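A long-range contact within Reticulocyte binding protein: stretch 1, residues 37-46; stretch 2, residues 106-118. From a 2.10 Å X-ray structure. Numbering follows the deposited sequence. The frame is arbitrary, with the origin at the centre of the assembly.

Stretch 1, residues 37-46: QVQLKDAQQT
Stretch 2 (106-118) HFNISYNGNNVTT

Stretch 2 is a β-hairpin. Strand 108-111 runs out, a type I' turn from Y111 to N114 reverses the chain, and residues 114-117 return as a strand. Backbone hydrogen bonds hold the two arms in pairs: I109 N to V116 O (2.9 Å) and V116 N to I109 O (3.0 Å), then Y111 N to N114 O (3.1 Å) and N114 N to Y111 O (3.2 Å). T118 N to F107 O (2.8 Å) extends the ladder. The turn residues have positive phi: N112 is at 54/37 and G113 at 98/-27. At G113 a CB would jam against the carbonyl O of N112, so the backbone itself calls for glycine.

Stretch 1 enters as a loop and becomes a strand at L40. It runs roughly along the returning arm, with axes 26° apart and 6.2 Å at closest approach. It is nearly antiparallel to strand 108-111, at 165° and 8.0 Å. In register, L40 lies by N114 (CA to CA 6.1 Å) and D42 by V116 (CA to CA 5.8 Å). No direct backbone-to-backbone hydrogen bond joins the stretches. K41 breaks the extended run with phi/psi -106/-53, and V38, L40, A43 and Q45 all point toward the hairpin.

Apolar packing makes much of the contact. L40 (chi1 t, chi2 p) is buried, and 124 Å² of it is covered by the hairpin. Its CD2 lies 3.7 Å from V116 CG2 and 3.9 Å from I109 CG2, while its CB is 4.1 Å from Y111 CB. A43 has a small side chain that fits against the same pair: its CB is 3.9 Å from I109 CG1 and 4.0 Å from V116 CG2. I109 and V116 both have chi1 m. V38 (chi1 t) places CG1 3.9 Å from Y111 CE2, oblique to the ring; Y111 has chi1 t and chi2 91°.

The direct hydrogen bond across the contact runs from N114 ND2 to L40 O, at 2.7 Å and 158°. N114 (chi1 -77°, chi2 24°) thus uses its amide to satisfy a backbone carbonyl. A weaker CA-H...O contact links T118 CA to A43 O at 3.5 Å. Water 1 bridges the backbones: it accepts from A43 N (2.9 Å) and donates to T117 O (2.8 Å).

Q45 (chi1 t, chi2 t) reaches the F107 ring edge, with OE1 3.5 Å from CE2; F107 has chi1 m. Within the stretches, Q44 NE2 donates to D42 OD1 (2.7 Å), and F107 N donates to T118 OG1 (3.0 Å).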

# COMPACT_ATOMS: atom_id res chain seq x y z
N GLN A 37 -3.31 27.13 -43.15
CA GLN A 37 -3.77 26.19 -42.08
C GLN A 37 -3.00 26.37 -40.77
O GLN A 37 -3.26 25.66 -39.79
CB GLN A 37 -3.63 24.74 -42.55
CG GLN A 37 -4.41 24.40 -43.82
CD GLN A 37 -5.91 24.59 -43.67
OE1 GLN A 37 -6.58 25.10 -44.57
NE2 GLN A 37 -6.46 24.17 -42.52
N VAL A 38 -2.05 27.30 -40.76
CA VAL A 38 -1.24 27.57 -39.58
C VAL A 38 -2.04 28.40 -38.57
O VAL A 38 -2.41 29.54 -38.87
CB VAL A 38 0.07 28.31 -39.94
CG1 VAL A 38 0.87 28.65 -38.69
CG2 VAL A 38 0.90 27.47 -40.91
N GLN A 39 -2.31 27.82 -37.40
CA GLN A 39 -3.06 28.50 -36.34
C GLN A 39 -2.48 28.18 -34.96
O GLN A 39 -2.13 27.04 -34.67
CB GLN A 39 -4.53 28.10 -36.38
CG GLN A 39 -5.25 28.44 -37.69
CD GLN A 39 -6.72 28.08 -37.67
OE1 GLN A 39 -7.21 27.45 -36.73
NE2 GLN A 39 -7.43 28.47 -38.72
N LEU A 40 -2.41 29.21 -34.11
CA LEU A 40 -1.91 29.08 -32.74
C LEU A 40 -2.93 28.35 -31.85
O LEU A 40 -4.12 28.68 -31.87
CB LEU A 40 -1.62 30.48 -32.17
CG LEU A 40 -1.00 30.64 -30.78
CD1 LEU A 40 0.42 30.07 -30.74
CD2 LEU A 40 -0.99 32.12 -30.39
N LYS A 41 -2.46 27.38 -31.07
CA LYS A 41 -3.32 26.55 -30.21
C LYS A 41 -3.19 26.92 -28.73
O LYS A 41 -4.18 27.17 -28.05
CB LYS A 41 -2.98 25.07 -30.39
CG LYS A 41 -3.30 24.51 -31.76
CD LYS A 41 -2.85 23.05 -31.90
CE LYS A 41 -3.81 22.07 -31.24
NZ LYS A 41 -5.06 21.89 -32.03
N ASP A 42 -1.95 26.93 -28.24
CA ASP A 42 -1.66 27.25 -26.84
C ASP A 42 -0.20 27.66 -26.67
O ASP A 42 0.56 27.71 -27.65
CB ASP A 42 -2.00 26.05 -25.95
CG ASP A 42 -1.27 24.78 -26.36
OD1 ASP A 42 -0.06 24.67 -26.07
OD2 ASP A 42 -1.91 23.90 -26.96
N ALA A 43 0.18 27.97 -25.44
CA ALA A 43 1.55 28.40 -25.15
C ALA A 43 1.89 28.20 -23.67
O ALA A 43 1.02 28.31 -22.80
CB ALA A 43 1.74 29.85 -25.54
N GLN A 44 3.16 27.90 -23.42
CA GLN A 44 3.67 27.73 -22.06
C GLN A 44 5.00 28.45 -21.89
O GLN A 44 5.84 28.43 -22.80
CB GLN A 44 3.84 26.25 -21.71
CG GLN A 44 2.57 25.41 -21.83
CD GLN A 44 2.27 24.97 -23.27
OE1 GLN A 44 3.18 24.72 -24.06
NE2 GLN A 44 0.98 24.87 -23.60
N GLN A 45 5.20 29.08 -20.74
CA GLN A 45 6.50 29.64 -20.37
C GLN A 45 7.30 28.60 -19.58
O GLN A 45 6.86 28.11 -18.54
CB GLN A 45 6.36 30.93 -19.56
CG GLN A 45 7.70 31.65 -19.34
CD GLN A 45 7.57 33.03 -18.73
OE1 GLN A 45 6.47 33.56 -18.58
NE2 GLN A 45 8.70 33.63 -18.38
N THR A 46 8.50 28.28 -20.09
CA THR A 46 9.33 27.19 -19.58
C THR A 46 10.55 27.68 -18.80
O THR A 46 11.13 26.93 -18.01
CB THR A 46 9.81 26.30 -20.74
OG1 THR A 46 10.61 27.08 -21.64
CG2 THR A 46 8.61 25.72 -21.50
N HIS A 106 0.86 36.86 -16.75
CA HIS A 106 1.16 35.97 -17.87
C HIS A 106 1.16 36.73 -19.19
O HIS A 106 0.56 37.80 -19.30
CB HIS A 106 0.12 34.85 -17.95
CG HIS A 106 0.09 33.96 -16.74
ND1 HIS A 106 -0.97 33.92 -15.87
CD2 HIS A 106 1.01 33.09 -16.26
CE1 HIS A 106 -0.72 33.05 -14.91
NE2 HIS A 106 0.48 32.53 -15.13
N PHE A 107 1.81 36.15 -20.19
CA PHE A 107 1.94 36.80 -21.49
C PHE A 107 0.86 36.34 -22.48
O PHE A 107 0.37 35.22 -22.42
CB PHE A 107 3.35 36.57 -22.04
CG PHE A 107 4.41 37.16 -21.15
CD1 PHE A 107 4.81 38.48 -21.30
CD2 PHE A 107 4.97 36.41 -20.12
CE1 PHE A 107 5.77 39.03 -20.47
CE2 PHE A 107 5.93 36.96 -19.28
CZ PHE A 107 6.32 38.27 -19.46
N ASN A 108 0.46 37.26 -23.35
CA ASN A 108 -0.48 36.95 -24.43
C ASN A 108 0.28 36.75 -25.73
O ASN A 108 0.99 37.64 -26.20
CB ASN A 108 -1.50 38.08 -24.61
CG ASN A 108 -2.61 37.71 -25.58
OD1 ASN A 108 -3.50 36.93 -25.25
ND2 ASN A 108 -2.56 38.27 -26.79
N ILE A 109 0.14 35.56 -26.31
CA ILE A 109 0.73 35.26 -27.62
C ILE A 109 -0.39 35.35 -28.65
O ILE A 109 -1.47 34.81 -28.45
CB ILE A 109 1.36 33.85 -27.65
CG1 ILE A 109 2.19 33.58 -26.39
CG2 ILE A 109 2.22 33.68 -28.89
CD1 ILE A 109 3.24 34.63 -26.09
N SER A 110 -0.12 36.05 -29.76
CA SER A 110 -1.14 36.25 -30.79
C SER A 110 -0.62 35.98 -32.20
O SER A 110 0.54 36.24 -32.51
CB SER A 110 -1.73 37.66 -30.72
OG SER A 110 -0.75 38.65 -30.95
N TYR A 111 -1.51 35.45 -33.03
CA TYR A 111 -1.19 35.07 -34.40
C TYR A 111 -2.50 34.93 -35.18
O TYR A 111 -3.32 34.07 -34.86
CB TYR A 111 -0.44 33.73 -34.41
CG TYR A 111 0.22 33.41 -35.72
CD1 TYR A 111 1.53 33.80 -35.97
CD2 TYR A 111 -0.46 32.72 -36.72
CE1 TYR A 111 2.15 33.52 -37.17
CE2 TYR A 111 0.16 32.43 -37.94
CZ TYR A 111 1.46 32.84 -38.15
OH TYR A 111 2.09 32.56 -39.35
N ASN A 112 -2.70 35.79 -36.18
CA ASN A 112 -3.85 35.68 -37.09
C ASN A 112 -5.24 35.61 -36.43
O ASN A 112 -6.11 34.88 -36.89
CB ASN A 112 -3.69 34.43 -37.97
CG ASN A 112 -2.81 34.66 -39.17
OD1 ASN A 112 -1.59 34.64 -39.07
ND2 ASN A 112 -3.43 34.85 -40.33
N GLY A 113 -5.45 36.36 -35.35
CA GLY A 113 -6.76 36.38 -34.68
C GLY A 113 -6.90 35.49 -33.46
O GLY A 113 -7.73 35.76 -32.59
N ASN A 114 -6.11 34.41 -33.39
CA ASN A 114 -6.02 33.61 -32.16
C ASN A 114 -5.16 34.33 -31.14
O ASN A 114 -4.03 34.73 -31.44
CB ASN A 114 -5.44 32.22 -32.42
CG ASN A 114 -6.44 31.27 -33.05
OD1 ASN A 114 -7.39 31.70 -33.70
ND2 ASN A 114 -6.21 29.97 -32.88
N ASN A 115 -5.69 34.51 -29.93
CA ASN A 115 -4.94 35.02 -28.80
C ASN A 115 -5.00 34.00 -27.67
O ASN A 115 -6.09 33.59 -27.28
CB ASN A 115 -5.52 36.35 -28.31
CG ASN A 115 -5.36 37.46 -29.33
OD1 ASN A 115 -5.98 37.44 -30.40
ND2 ASN A 115 -4.54 38.45 -29.00
N VAL A 116 -3.84 33.58 -27.17
CA VAL A 116 -3.77 32.64 -26.06
C VAL A 116 -2.89 33.17 -24.93
O VAL A 116 -1.90 33.86 -25.18
CB VAL A 116 -3.26 31.24 -26.51
CG1 VAL A 116 -4.07 30.75 -27.71
CG2 VAL A 116 -1.77 31.28 -26.84
N THR A 117 -3.27 32.86 -23.69
CA THR A 117 -2.51 33.27 -22.51
C THR A 117 -1.54 32.16 -22.11
O THR A 117 -1.90 30.98 -22.13
CB THR A 117 -3.44 33.62 -21.34
OG1 THR A 117 -4.36 34.64 -21.74
CG2 THR A 117 -2.65 34.11 -20.13
N THR A 118 -0.32 32.54 -21.75
CA THR A 118 0.70 31.55 -21.39
C THR A 118 0.39 30.89 -20.06
O THR A 118 -0.10 31.53 -19.12
CB THR A 118 2.12 32.17 -21.33
OG1 THR A 118 2.15 33.22 -20.35
CG2 THR A 118 2.53 32.73 -22.70
O HOH W 1 -2.02 28.58 -23.60